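PDB 6FJY: CsuC from Acinetobacter baumannii, which probably acts as the periplasmic chaperone of archaic chaperone-usher Csu pili, holding the tip adhesin CsuE in a pre-assembly complex by donor-strand complementation. Local coordinates for residues F38-N41 and K46-Y49; I127-G130 and E134-K137; Y222-D225 and K230-L233. All blocks are in the same frame, centred on the assembly; numbering follows the deposited sequence.

Contact 1: residues F38-N41 and K46-Y49; sequences FKWN and KDNY
Asp47 OD1 takes the indole N-H of Trp40 and also a hydrogen bond from Gln42 in the intervening turn. The bond from Trp40 NE1 to Asp47 OD1 is 3.0 Å long and nearly straight; the oxygen lies exactly in the plane of the indole, while the indole nitrogen reaches it on the anti side, 29° out of the carboxylate plane. With CG anti to the backbone N (chi1 177°), the indole runs alongside the Asp47 side chain and presents its N-H edge to it. Over one face of the same indole comes Tyr49, whose CE1 touches Trp40 CD1 at 3.7 Å; the two ring planes lie 34° apart, an oblique approach.

These residues close the antiparallel hairpin of strands 31-41 and 48-50, in the PapD-like N-terminal domain of the chaperone. Trp40 and Tyr49 form a non-hydrogen-bonded pair on one face of the sheet, where Arg89 makes a cation-pi contact with the indole and the ring of Tyr196 meets it edge-to-face. The next pair, Asn41 and Asn48, is hydrogen-bonded: Asn41 N to Asn48 O measures 3.1 Å and Asn48 N to Asn41 O 2.9 Å.

On the reverse face a third bond joins the two asparagines, Asn48 ND2 to Asn41 OD1 at 3.1 Å, with the acceptor close to the plane of the donating amide. The backbone of Asp43 in the turn grips both side-chain amides: its N-H gives to Asn41 OD1 and its carbonyl O accepts from Asn48 ND2.

Contact 2: residues I127-G130 and E134-K137; sequences IGSG and ESQK
Ser135 turns its CB and OG inward from the helix onto the backbone of Gly128 to Gly130, and here the contact is tight. Its CB sits 4.0 Å from Gly128 CA, a close approach, with no side chain on Gly128 to stand between. A first torsion that sets OG between the backbone N and the carbonyl carbon (chi1 62°) swings Ser135 OG toward Gly130 N, 3.0 Å away. The N-H of Gly130 is badly aimed at that oxygen (123°), and the hydrogen bond is weak. The firmer partner of Ser135 OG is Thr132 OG1, just ahead of the helix, while Glu13 packs against the same serine. The OG atoms of Ser129 and Ser135 are 3.5 Å apart.

The two segments belong to the connection that follows strand 109-123, the long last strand of the larger sheet, and that leads through helix 133-140 toward strand 149-154 of the other sheet. In a PapD-like chaperone this is probably the passage from the first Ig-like domain to the second. Gly130 takes positive phi (81°) as the chain bends back to begin the helix. Two further bonds hold the loop: Gly128 N to Asn139 OD1 farther along the helix, and Ser129 N to Glu13 OE1.

Toward solvent the polar grip is looser, although the carbon chain still packs closely. Gln136 is exposed and its CB points away from the loop, yet its extended chain lies against the carbonyl of Gly130, CG being 3.1 Å from Gly130 O. Gln136 NE2 reaches the same Gly130 O at 3.3 Å, but this hydrogen bond is weak, with an N-H...O angle well short of straight.

Contact 3: residues Y222-D225 and K230-L233; sequences YGVD and KQEL
A beta hairpin of strands 220-225 and 232-238 turns back here in the five-stranded sheet of what is probably the second Ig-like domain; strand 220-225 is its outermost strand as counted within this chain, and Val224 bonds through its backbone to Ser176 beyond it. Asp225 and Glu232 form the hydrogen-bonded antiparallel pair nearest the turn: Asp225 N gives to Glu232 O at 2.9 Å, nearly straight at 175°, and Glu232 N gives to Asp225 O at 3.1 Å. Their side chains stand on the same face but part company. Asp225 is buried, its CG anti to the backbone N (chi1 179°), and its OD1 accepts from Arg174 N and, weakly, from Ser227 N in the turn; Glu232 leads its carboxylate away from the first strand.

Val224 and Leu233, the non-hydrogen-bonded pair, share the other face. They touch loosely, Val224 CG2 to Leu233 CD1 being 4.5 Å. Leu233 reaches across to the facing strand, where its CD1 comes to 3.1 Å from Gly223 O, methyl against carbonyl. The backbone adds a CA-H...O contact from Leu233 CA to the same Gly223 O, 3.5 Å long. Where the chain leaves the turn, Gln231 crosses the valine at a slant, resting its amide against one branch, with Val224 CG1 3.8 Å from Gln231 OE1.

Along the chain the contacts come in series: the hairpin of contact 1, then the loop and helix of contact 2, then the hairpin of contact 3. Contacts 1 and 3 belong to different sheets, the sheet of the N-terminal domain and the five-stranded one, and lie on opposite sides of the chain's centre, their centres 24 Å apart and nearest atoms about 11 Å. Contact 2, on the connection between the two sheets, is nearer to contact 3 (centres 19 Å, nearest atoms about 7 Å) than to contact 1 (24 Å and about 13 Å). None touches another. Together they probably represent both domains, and the connection between them, of a PapD-like chaperone that holds the CsuE tip subunit in the pre-assembly complex.

Contact 1: residues F38-N41 and K46-Y49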
loop_
_atom_site.group_PDB
_atom_site.type_symbol
_atom_site.label_atom_id
_atom_site.label_comp_id
_atom_site.label_asym_id
_atom_site.label_seq_id
_atom_site.Cartn_x
_atom_site.Cartn_y
_atom_site.Cartn_z
ATOM N N PHE A 38 7.905 -3.985 -14.919
ATOM C CA PHE A 38 7.588 -3.962 -16.333
ATOM C C PHE A 38 6.800 -2.706 -16.664
ATOM O O PHE A 38 6.032 -2.203 -15.846
ATOM C CB PHE A 38 6.774 -5.199 -16.732
ATOM C CG PHE A 38 7.535 -6.491 -16.616
ATOM C CD1 PHE A 38 8.282 -6.968 -17.684
ATOM C CD2 PHE A 38 7.529 -7.217 -15.434
ATOM C CE1 PHE A 38 8.982 -8.152 -17.579
ATOM C CE2 PHE A 38 8.227 -8.403 -15.328
ATOM C CZ PHE A 38 8.957 -8.868 -16.396
ATOM N N LYS A 39 7.018 -2.199 -17.872
ATOM C CA LYS A 39 6.209 -1.110 -18.376
ATOM C C LYS A 39 4.884 -1.678 -18.857
ATOM O O LYS A 39 4.827 -2.777 -19.415
ATOM C CB LYS A 39 6.923 -0.373 -19.500
ATOM C CG LYS A 39 6.432 1.048 -19.716
ATOM C CD LYS A 39 7.454 1.863 -20.501
ATOM C CE LYS A 39 7.053 3.333 -20.606
ATOM N NZ LYS A 39 8.087 4.140 -21.336
ATOM N N TRP A 40 3.813 -0.942 -18.581
ATOM C CA TRP A 40 2.444 -1.396 -18.770
ATOM C C TRP A 40 1.744 -0.448 -19.732
ATOM O O TRP A 40 1.651 0.753 -19.463
ATOM C CB TRP A 40 1.740 -1.445 -17.416
ATOM C CG TRP A 40 0.304 -1.834 -17.418
ATOM C CD1 TRP A 40 -0.389 -2.450 -18.405
ATOM C CD2 TRP A 40 -0.625 -1.614 -16.344
ATOM N NE1 TRP A 40 -1.702 -2.631 -18.017
ATOM C CE2 TRP A 40 -1.867 -2.128 -16.754
ATOM C CE3 TRP A 40 -0.516 -1.038 -15.075
ATOM C CZ2 TRP A 40 -3.001 -2.078 -15.951
ATOM C CZ3 TRP A 40 -1.645 -0.978 -14.277
ATOM C CH2 TRP A 40 -2.877 -1.502 -14.722
ATOM N N ASN A 41 1.244 -0.986 -20.840
ATOM C CA ASN A 41 0.518 -0.191 -21.818
ATOM C C ASN A 41 -0.692 -0.984 -22.264
ATOM O O ASN A 41 -0.796 -2.184 -22.002
ATOM C CB ASN A 41 1.382 0.192 -23.030
ATOM C CG ASN A 41 1.842 -1.016 -23.843
ATOM O OD1 ASN A 41 1.105 -1.530 -24.687
ATOM N ND2 ASN A 41 3.072 -1.459 -23.604
ATOM N N LYS A 46 -5.357 -4.191 -25.518
ATOM C CA LYS A 46 -5.139 -5.195 -24.489
ATOM C C LYS A 46 -3.898 -4.836 -23.703
ATOM O O LYS A 46 -3.054 -4.056 -24.155
ATOM C CB LYS A 46 -5.012 -6.594 -25.097
ATOM C CG LYS A 46 -3.915 -6.704 -26.150
ATOM C CD LYS A 46 -3.432 -8.138 -26.349
ATOM C CE LYS A 46 -2.331 -8.196 -27.399
ATOM N NZ LYS A 46 -1.272 -7.178 -27.156
ATOM N N ASP A 47 -3.790 -5.446 -22.525
ATOM C CA ASP A 47 -2.687 -5.189 -21.611
ATOM C C ASP A 47 -1.425 -5.868 -22.121
ATOM O O ASP A 47 -1.400 -7.087 -22.318
ATOM C CB ASP A 47 -3.036 -5.698 -20.212
ATOM C CG ASP A 47 -4.249 -4.994 -19.615
ATOM O OD1 ASP A 47 -4.127 -3.806 -19.261
ATOM O OD2 ASP A 47 -5.326 -5.622 -19.514
ATOM N N ASN A 48 -0.380 -5.072 -22.317
ATOM C CA ASN A 48 0.936 -5.541 -22.711
ATOM C C ASN A 48 1.948 -5.106 -21.664
ATOM O O ASN A 48 1.803 -4.049 -21.041
ATOM C CB ASN A 48 1.332 -4.988 -24.060
ATOM C CG ASN A 48 0.272 -5.214 -25.084
ATOM O OD1 ASN A 48 -0.067 -6.353 -25.397
ATOM N ND2 ASN A 48 -0.299 -4.130 -25.590
ATOM N N TYR A 49 2.974 -5.924 -21.473
ATOM C CA TYR A 49 4.002 -5.649 -20.481
ATOM C C TYR A 49 5.366 -5.848 -21.124
ATOM O O TYR A 49 5.537 -6.747 -21.952
ATOM C CB TYR A 49 3.838 -6.555 -19.268
ATOM C CG TYR A 49 2.400 -6.705 -18.806
ATOM C CD1 TYR A 49 1.799 -5.755 -17.989
ATOM C CD2 TYR A 49 1.644 -7.805 -19.196
ATOM C CE1 TYR A 49 0.474 -5.907 -17.564
ATOM C CE2 TYR A 49 0.339 -7.961 -18.787
ATOM C CZ TYR A 49 -0.246 -7.014 -17.983
ATOM O OH TYR A 49 -1.548 -7.195 -17.573
#

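Contact 2: residues I127-G130 and E134-K137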
loop_
_atom_site.group_PDB
_atom_site.type_symbol
_atom_site.label_atom_id
_atom_site.label_comp_id
_atom_site.label_asym_id
_atom_site.label_seq_id
_atom_site.Cartn_x
_atom_site.Cartn_y
_atom_site.Cartn_z
ATOM N N ILE A 127 1.609 16.818 -12.479
ATOM C CA ILE A 127 0.554 15.824 -12.310
ATOM C C ILE A 127 0.986 14.852 -11.219
ATOM O O ILE A 127 2.177 14.573 -11.060
ATOM C CB ILE A 127 0.266 15.100 -13.642
ATOM C CG1 ILE A 127 -0.953 14.184 -13.527
ATOM C CG2 ILE A 127 1.497 14.317 -14.099
ATOM C CD1 ILE A 127 -1.397 13.614 -14.871
ATOM N N GLY A 128 0.012 14.366 -10.439
ATOM C CA GLY A 128 0.284 13.490 -9.320
ATOM C C GLY A 128 -0.759 12.398 -9.165
ATOM O O GLY A 128 -1.690 12.279 -9.962
ATOM N N SER A 129 -0.569 11.593 -8.110
ATOM C CA SER A 129 -1.474 10.486 -7.796
ATOM C C SER A 129 -2.818 10.994 -7.281
ATOM O O SER A 129 -3.842 10.321 -7.443
ATOM C CB SER A 129 -0.849 9.577 -6.740
ATOM O OG SER A 129 -0.608 10.292 -5.527
ATOM N N GLY A 130 -2.820 12.132 -6.592
ATOM C CA GLY A 130 -4.013 12.630 -5.946
ATOM C C GLY A 130 -4.330 11.995 -4.611
ATOM O O GLY A 130 -5.365 12.328 -4.020
ATOM N N GLU A 134 -0.476 17.234 -1.302
ATOM C CA GLU A 134 0.364 17.926 -2.273
ATOM C C GLU A 134 0.024 17.510 -3.698
ATOM O O GLU A 134 -0.037 18.354 -4.599
ATOM C CB GLU A 134 1.840 17.667 -1.970
ATOM C CG GLU A 134 2.783 18.682 -2.595
ATOM C CD GLU A 134 4.204 18.568 -2.069
ATOM O OE1 GLU A 134 4.590 17.469 -1.614
ATOM O OE2 GLU A 134 4.935 19.582 -2.108
ATOM N N SER A 135 -0.190 16.211 -3.926
ATOM C CA SER A 135 -0.525 15.756 -5.271
ATOM C C SER A 135 -1.945 16.151 -5.653
ATOM O O SER A 135 -2.247 16.290 -6.843
ATOM C CB SER A 135 -0.345 14.239 -5.392
ATOM O OG SER A 135 -1.220 13.550 -4.520
ATOM N N GLN A 136 -2.829 16.312 -4.667
ATOM C CA GLN A 136 -4.170 16.814 -4.952
ATOM C C GLN A 136 -4.126 18.248 -5.475
ATOM O O GLN A 136 -4.849 18.595 -6.417
ATOM C CB GLN A 136 -5.039 16.720 -3.695
ATOM C CG GLN A 136 -5.682 15.354 -3.477
ATOM C CD GLN A 136 -6.500 15.267 -2.193
ATOM O OE1 GLN A 136 -6.470 16.168 -1.355
ATOM N NE2 GLN A 136 -7.224 14.165 -2.030
ATOM N N LYS A 137 -3.291 19.097 -4.866
ATOM C CA LYS A 137 -3.110 20.459 -5.366
ATOM C C LYS A 137 -2.541 20.471 -6.777
ATOM O O LYS A 137 -2.930 21.308 -7.600
ATOM C CB LYS A 137 -2.209 21.262 -4.426
ATOM C CG LYS A 137 -2.916 21.807 -3.198
ATOM C CD LYS A 137 -1.960 22.602 -2.321
ATOM C CE LYS A 137 -2.632 23.049 -1.037
ATOM N NZ LYS A 137 -1.680 23.756 -0.142
#

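Contact 3: residues Y222-D225 and K230-L233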
loop_
_atom_site.group_PDB
_atom_site.type_symbol
_atom_site.label_atom_id
_atom_site.label_comp_id
_atom_site.label_asym_id
_atom_site.label_seq_id
_atom_site.Cartn_x
_atom_site.Cartn_y
_atom_site.Cartn_z
ATOM N N TYR A 222 -22.761 3.482 -16.204
ATOM C CA TYR A 222 -22.457 3.895 -14.843
ATOM C C TYR A 222 -21.392 2.976 -14.255
ATOM O O TYR A 222 -21.460 1.755 -14.409
ATOM C CB TYR A 222 -23.719 3.863 -13.980
ATOM C CG TYR A 222 -24.608 5.068 -14.153
ATOM C CD1 TYR A 222 -24.064 6.333 -14.346
ATOM C CD2 TYR A 222 -25.994 4.944 -14.117
ATOM C CE1 TYR A 222 -24.878 7.445 -14.496
ATOM C CE2 TYR A 222 -26.817 6.049 -14.267
ATOM C CZ TYR A 222 -26.254 7.297 -14.457
ATOM O OH TYR A 222 -27.067 8.397 -14.608
ATOM N N GLY A 223 -20.412 3.567 -13.570
ATOM C CA GLY A 223 -19.301 2.807 -13.032
ATOM C C GLY A 223 -18.765 3.412 -11.750
ATOM O O GLY A 223 -19.122 4.527 -11.364
ATOM N N VAL A 224 -17.886 2.655 -11.096
ATOM C CA VAL A 224 -17.236 3.064 -9.855
ATOM C C VAL A 224 -15.735 3.013 -10.087
ATOM O O VAL A 224 -15.213 1.995 -10.555
ATOM C CB VAL A 224 -17.633 2.155 -8.673
ATOM C CG1 VAL A 224 -16.810 2.485 -7.432
ATOM C CG2 VAL A 224 -19.117 2.266 -8.373
ATOM N N ASP A 225 -15.049 4.116 -9.794
ATOM C CA ASP A 225 -13.612 4.216 -9.994
ATOM C C ASP A 225 -12.933 4.275 -8.638
ATOM O O ASP A 225 -13.331 5.059 -7.771
ATOM C CB ASP A 225 -13.230 5.439 -10.830
ATOM C CG ASP A 225 -11.710 5.568 -11.030
ATOM O OD1 ASP A 225 -11.041 4.553 -11.339
ATOM O OD2 ASP A 225 -11.185 6.690 -10.883
ATOM N N LYS A 230 -11.149 8.158 -2.858
ATOM C CA LYS A 230 -12.398 7.527 -2.468
ATOM C C LYS A 230 -13.125 7.028 -3.705
ATOM O O LYS A 230 -12.943 7.548 -4.808
ATOM C CB LYS A 230 -13.306 8.484 -1.671
ATOM C CG LYS A 230 -14.277 9.317 -2.510
ATOM C CD LYS A 230 -15.247 10.091 -1.611
ATOM C CE LYS A 230 -15.959 9.153 -0.627
ATOM N NZ LYS A 230 -16.783 9.871 0.392
ATOM N N GLN A 231 -13.936 5.993 -3.505
ATOM C CA GLN A 231 -14.767 5.438 -4.559
ATOM C C GLN A 231 -15.708 6.489 -5.127
ATOM O O GLN A 231 -16.650 6.927 -4.460
ATOM C CB GLN A 231 -15.541 4.219 -4.058
ATOM C CG GLN A 231 -14.656 3.001 -3.836
ATOM C CD GLN A 231 -15.428 1.699 -3.900
ATOM O OE1 GLN A 231 -16.646 1.678 -3.735
ATOM N NE2 GLN A 231 -14.719 0.603 -4.148
ATOM N N GLU A 232 -15.443 6.915 -6.355
ATOM C CA GLU A 232 -16.237 7.932 -7.020
ATOM C C GLU A 232 -17.089 7.266 -8.084
ATOM O O GLU A 232 -16.618 6.395 -8.824
ATOM C CB GLU A 232 -15.366 9.011 -7.677
ATOM C CG GLU A 232 -14.246 9.564 -6.813
ATOM C CD GLU A 232 -14.705 10.683 -5.908
ATOM O OE1 GLU A 232 -15.906 11.019 -5.937
ATOM O OE2 GLU A 232 -13.862 11.230 -5.168
ATOM N N LEU A 233 -18.354 7.666 -8.129
ATOM C CA LEU A 233 -19.251 7.250 -9.193
ATOM C C LEU A 233 -18.908 8.048 -10.442
ATOM O O LEU A 233 -19.022 9.278 -10.455
ATOM C CB LEU A 233 -20.703 7.476 -8.777
ATOM C CG LEU A 233 -21.804 7.032 -9.739
ATOM C CD1 LEU A 233 -21.728 5.539 -9.964
ATOM C CD2 LEU A 233 -23.170 7.415 -9.191
#